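Ubiquitin-conjugating enzyme-like protein (Leishmania mexicana, PDB 6ZM3) probably acts as a ubiquitin E2 variant, a catalytically inactive relative of ubiquitin-conjugating enzymes that pairs with an active E2 in building ubiquitin chains. Local coordinates at residues B[11-16]-B[111-116]. Sequence-based numbering, arbitrary orientation.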
ATOM      1  N   PHE B  11     -17.571  -6.073  23.901  1.00 20.48           N
ATOM      2  CA  PHE B  11     -18.846  -5.956  23.202  1.00 19.65           C
ATOM      3  C   PHE B  11     -18.965  -4.662  22.408  1.00 18.41           C
ATOM      4  O   PHE B  11     -19.601  -4.646  21.370  1.00 18.13           O
ATOM      5  CB  PHE B  11     -20.030  -6.117  24.161  1.00 21.17           C
ATOM      6  CG  PHE B  11     -20.239  -7.555  24.577  1.00 21.24           C
ATOM      7  CD1 PHE B  11     -20.754  -8.486  23.680  1.00 20.63           C
ATOM      8  CD2 PHE B  11     -19.836  -7.993  25.829  1.00 18.76           C
ATOM      9  CE1 PHE B  11     -20.927  -9.814  24.052  1.00 18.72           C
ATOM     10  CE2 PHE B  11     -20.036  -9.319  26.212  1.00 19.60           C
ATOM     11  CZ  PHE B  11     -20.575 -10.232  25.326  1.00 19.89           C
ATOM     12  N   ARG B  12     -18.343  -3.578  22.878  1.00 20.45           N
ATOM     13  CA  ARG B  12     -18.202  -2.383  22.050  1.00 19.57           C
ATOM     14  C   ARG B  12     -17.469  -2.700  20.742  1.00 18.20           C
ATOM     15  O   ARG B  12     -17.903  -2.290  19.674  1.00 18.58           O
ATOM     16  CB  ARG B  12     -17.551  -1.251  22.858  1.00 21.19           C
ATOM     17  CG  ARG B  12     -17.156  -0.046  22.013  1.00 25.81           C
ATOM     18  CD  ARG B  12     -18.290   0.562  21.204  1.00 25.16           C
ATOM     19  NE  ARG B  12     -17.619   1.705  20.618  1.00 28.72           N
ATOM     20  CZ  ARG B  12     -17.591   2.921  21.154  1.00 30.82           C
ATOM     21  NH1 ARG B  12     -18.288   3.170  22.253  1.00 24.42           N
ATOM     22  NH2 ARG B  12     -16.902   3.879  20.551  1.00 32.21           N
ATOM     23  N   LEU B  13     -16.365  -3.447  20.836  1.00 19.50           N
ATOM     24  CA  LEU B  13     -15.576  -3.722  19.639  1.00 19.13           C
ATOM     25  C   LEU B  13     -16.300  -4.709  18.718  1.00 18.30           C
ATOM     26  O   LEU B  13     -16.248  -4.549  17.503  1.00 18.18           O
ATOM     27  CB  LEU B  13     -14.195  -4.185  20.078  1.00 19.30           C
ATOM     28  CG  LEU B  13     -13.287  -3.048  20.558  1.00 22.11           C
ATOM     29  CD1 LEU B  13     -12.072  -3.620  21.258  1.00 22.70           C
ATOM     30  CD2 LEU B  13     -12.856  -2.179  19.396  1.00 21.77           C
ATOM     31  N   LEU B  14     -17.045  -5.668  19.301  1.00 18.07           N
ATOM     32  CA  LEU B  14     -17.933  -6.492  18.473  1.00 19.27           C
ATOM     33  C   LEU B  14     -18.964  -5.638  17.740  1.00 19.93           C
ATOM     34  O   LEU B  14     -19.339  -5.955  16.617  1.00 22.11           O
ATOM     35  CB  LEU B  14     -18.637  -7.535  19.344  1.00 21.78           C
ATOM     36  CG  LEU B  14     -17.785  -8.745  19.714  1.00 23.49           C
ATOM     37  CD1 LEU B  14     -18.294  -9.435  20.975  1.00 29.16           C
ATOM     38  CD2 LEU B  14     -17.711  -9.747  18.560  1.00 26.48           C
ATOM     39  N   GLU B  15     -19.513  -4.615  18.413  1.00 20.88           N
ATOM     40  CA  GLU B  15     -20.463  -3.719  17.759  1.00 23.08           C
ATOM     41  C   GLU B  15     -19.810  -3.046  16.552  1.00 20.74           C
ATOM     42  O   GLU B  15     -20.372  -2.956  15.463  1.00 22.06           O
ATOM     43  CB  GLU B  15     -20.993  -2.657  18.741  1.00 27.25           C
ATOM     44  CG  GLU B  15     -22.030  -1.723  18.109  1.00 34.62           C
ATOM     45  CD  GLU B  15     -22.782  -0.887  19.130  1.00 37.25           C
ATOM     46  OE1 GLU B  15     -22.125  -0.161  19.888  1.00 41.32           O
ATOM     47  OE2 GLU B  15     -24.019  -1.000  19.197  1.00 48.25           O
ATOM     48  N   GLU B  16     -18.629  -2.473  16.752  1.00 19.93           N
ATOM     49  CA  GLU B  16     -17.935  -1.821  15.644  1.00 20.14           C
ATOM     50  C   GLU B  16     -17.540  -2.834  14.562  1.00 18.98           C
ATOM     51  O   GLU B  16     -17.581  -2.501  13.397  1.00 17.73           O
ATOM     52  CB  GLU B  16     -16.723  -1.061  16.198  1.00 22.59           C
ATOM     53  CG  GLU B  16     -17.133   0.110  17.058  1.00 22.89           C
ATOM     54  CD  GLU B  16     -16.000   1.086  17.363  1.00 26.36           C
ATOM     55  OE1 GLU B  16     -15.395   1.653  16.419  1.00 25.14           O
ATOM     56  OE2 GLU B  16     -15.713   1.225  18.535  1.00 29.39           O
ATOM     57  N   THR B 111     -17.899   7.923  20.502  1.00 27.71           N
ATOM     58  CA  THR B 111     -17.212   8.188  19.254  1.00 29.76           C
ATOM     59  C   THR B 111     -16.563   6.867  18.809  1.00 25.43           C
ATOM     60  O   THR B 111     -15.854   6.223  19.581  1.00 25.81           O
ATOM     61  CB  THR B 111     -16.364   9.477  19.387  1.00 32.17           C
ATOM     62  OG1 THR B 111     -16.271   9.868  20.757  1.00 33.33           O
ATOM     63  CG2 THR B 111     -17.030  10.699  18.803  1.00 31.76           C
ATOM     64  N   THR B 112     -16.858   6.458  17.574  1.00 25.34           N
ATOM     65  CA  THR B 112     -16.349   5.187  17.055  1.00 26.84           C
ATOM     66  C   THR B 112     -15.063   5.412  16.264  1.00 27.44           C
ATOM     67  O   THR B 112     -14.787   6.545  15.848  1.00 27.79           O
ATOM     68  CB  THR B 112     -17.382   4.533  16.142  1.00 25.55           C
ATOM     69  OG1 THR B 112     -17.568   5.413  15.043  1.00 24.18           O
ATOM     70  CG2 THR B 112     -18.719   4.351  16.835  1.00 28.99           C
ATOM     71  N   MET B 113     -14.309   4.328  16.010  1.00 25.44           N
ATOM     72  CA  MET B 113     -13.106   4.446  15.187  1.00 24.37           C
ATOM     73  C   MET B 113     -13.426   5.026  13.813  1.00 26.49           C
ATOM     74  O   MET B 113     -12.667   5.849  13.301  1.00 23.17           O
ATOM     75  CB  MET B 113     -12.375   3.111  15.038  1.00 25.25           C
ATOM     76  CG  MET B 113     -11.760   2.639  16.318  1.00 28.16           C
ATOM     77  SD  MET B 113     -10.974   1.039  16.093  1.00 27.65           S
ATOM     78  CE  MET B 113     -12.318  -0.056  16.542  1.00 27.87           C
ATOM     79  N   GLU B 114     -14.561   4.634  13.209  1.00 23.22           N
ATOM     80  CA  GLU B 114     -14.933   5.205  11.933  1.00 23.19           C
ATOM     81  C   GLU B 114     -15.158   6.727  12.005  1.00 27.06           C
ATOM     82  O   GLU B 114     -14.770   7.476  11.091  1.00 22.96           O
ATOM     83  CB  GLU B 114     -16.131   4.444  11.353  1.00 29.39           C
ATOM     84  CG  GLU B 114     -16.549   4.998  10.013  1.00 30.12           C
ATOM     85  CD  GLU B 114     -17.766   4.386   9.340  1.00 35.25           C
ATOM     86  OE1 GLU B 114     -18.335   3.414   9.888  1.00 31.19           O
ATOM     87  OE2 GLU B 114     -18.130   4.890   8.251  1.00 38.49           O
ATOM     88  N   LEU B 115     -15.839   7.188  13.063  1.00 25.06           N
ATOM     89  CA  LEU B 115     -16.041   8.625  13.236  1.00 25.74           C
ATOM     90  C   LEU B 115     -14.697   9.341  13.461  1.00 22.28           C
ATOM     91  O   LEU B 115     -14.496  10.430  12.927  1.00 25.79           O
ATOM     92  CB  LEU B 115     -17.071   8.875  14.352  1.00 29.46           C
ATOM     93  CG  LEU B 115     -17.536  10.326  14.569  1.00 31.09           C
ATOM     94  CD1 LEU B 115     -18.035  10.992  13.288  1.00 31.23           C
ATOM     95  CD2 LEU B 115     -18.614  10.370  15.637  1.00 34.55           C
ATOM     96  N   CYS B 116     -13.774   8.733  14.211  1.00 21.67           N
ATOM     97  CA  CYS B 116     -12.438   9.315  14.393  1.00 26.21           C
ATOM     98  C   CYS B 116     -11.788   9.579  13.041  1.00 26.55           C
ATOM     99  O   CYS B 116     -11.258  10.676  12.808  1.00 25.35           O
ATOM    100  CB  CYS B 116     -11.475   8.469  15.231  1.00 23.14           C
ATOM    101  SG  CYS B 116     -11.879   8.297  16.986  1.00 27.47           S
TER
HETATM  102  O   HOH W   1     -16.030   1.935  13.885  1.00 22.30           O
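Glu16, on the N-terminal helix of the UBC fold (9-22), sends its carboxylate to the opening turn of helix 113-125, where Thr112 is the N-cap. Met113 N gives its hydrogen to Glu16 OE1 at 2.9 Å, on the syn side of the carboxylate but some way out of its plane, with an N-H...O angle of 157°. A water, 2.6 Å from Glu16 OE1, donates to that oxygen and accepts from Glu114 N. The third amide of the turn, Leu115 N, is capped from within the segment by Thr112 OG1 at 3.2 Å, the short threonine side chain folding back over its own helix start. A glutamate suits this place because its chain, extended beyond CG, spans the gap between the helices and brings negative charge to the positive end of a helix dipole, probably a favourable pairing.

The contact joins helix 9-22 to helix 113-125, across 94 residues that include the four-stranded antiparallel sheet. Arg12, one turn before Glu16, helps hold the carboxylate in place: its NE makes a salt bridge to Glu16 OE2 at 2.9 Å, in the guanidinium plane but above that of the carboxylate. Tyr72 OH is also hydrogen-bonded to OE2. A bend at chi2 (56°) swings the guanidinium beside Glu16; arginine suits the spot because its edge carries several N-H groups, NH2 lying 2.7 Å from Thr111 O while NH1 is hydrogen-bonded to Arg109 O. The flexible Met113 chain turns at chi3 (-92°), setting its methyl CE between Glu16 OE1, at 3.5 Å, and Leu13 CD2, at 3.6 Å. Leu13, crossing Met113 at about a right angle, offers a branched apolar end to that methyl and to Trp45 of strand 44-50, which Met113 also touches.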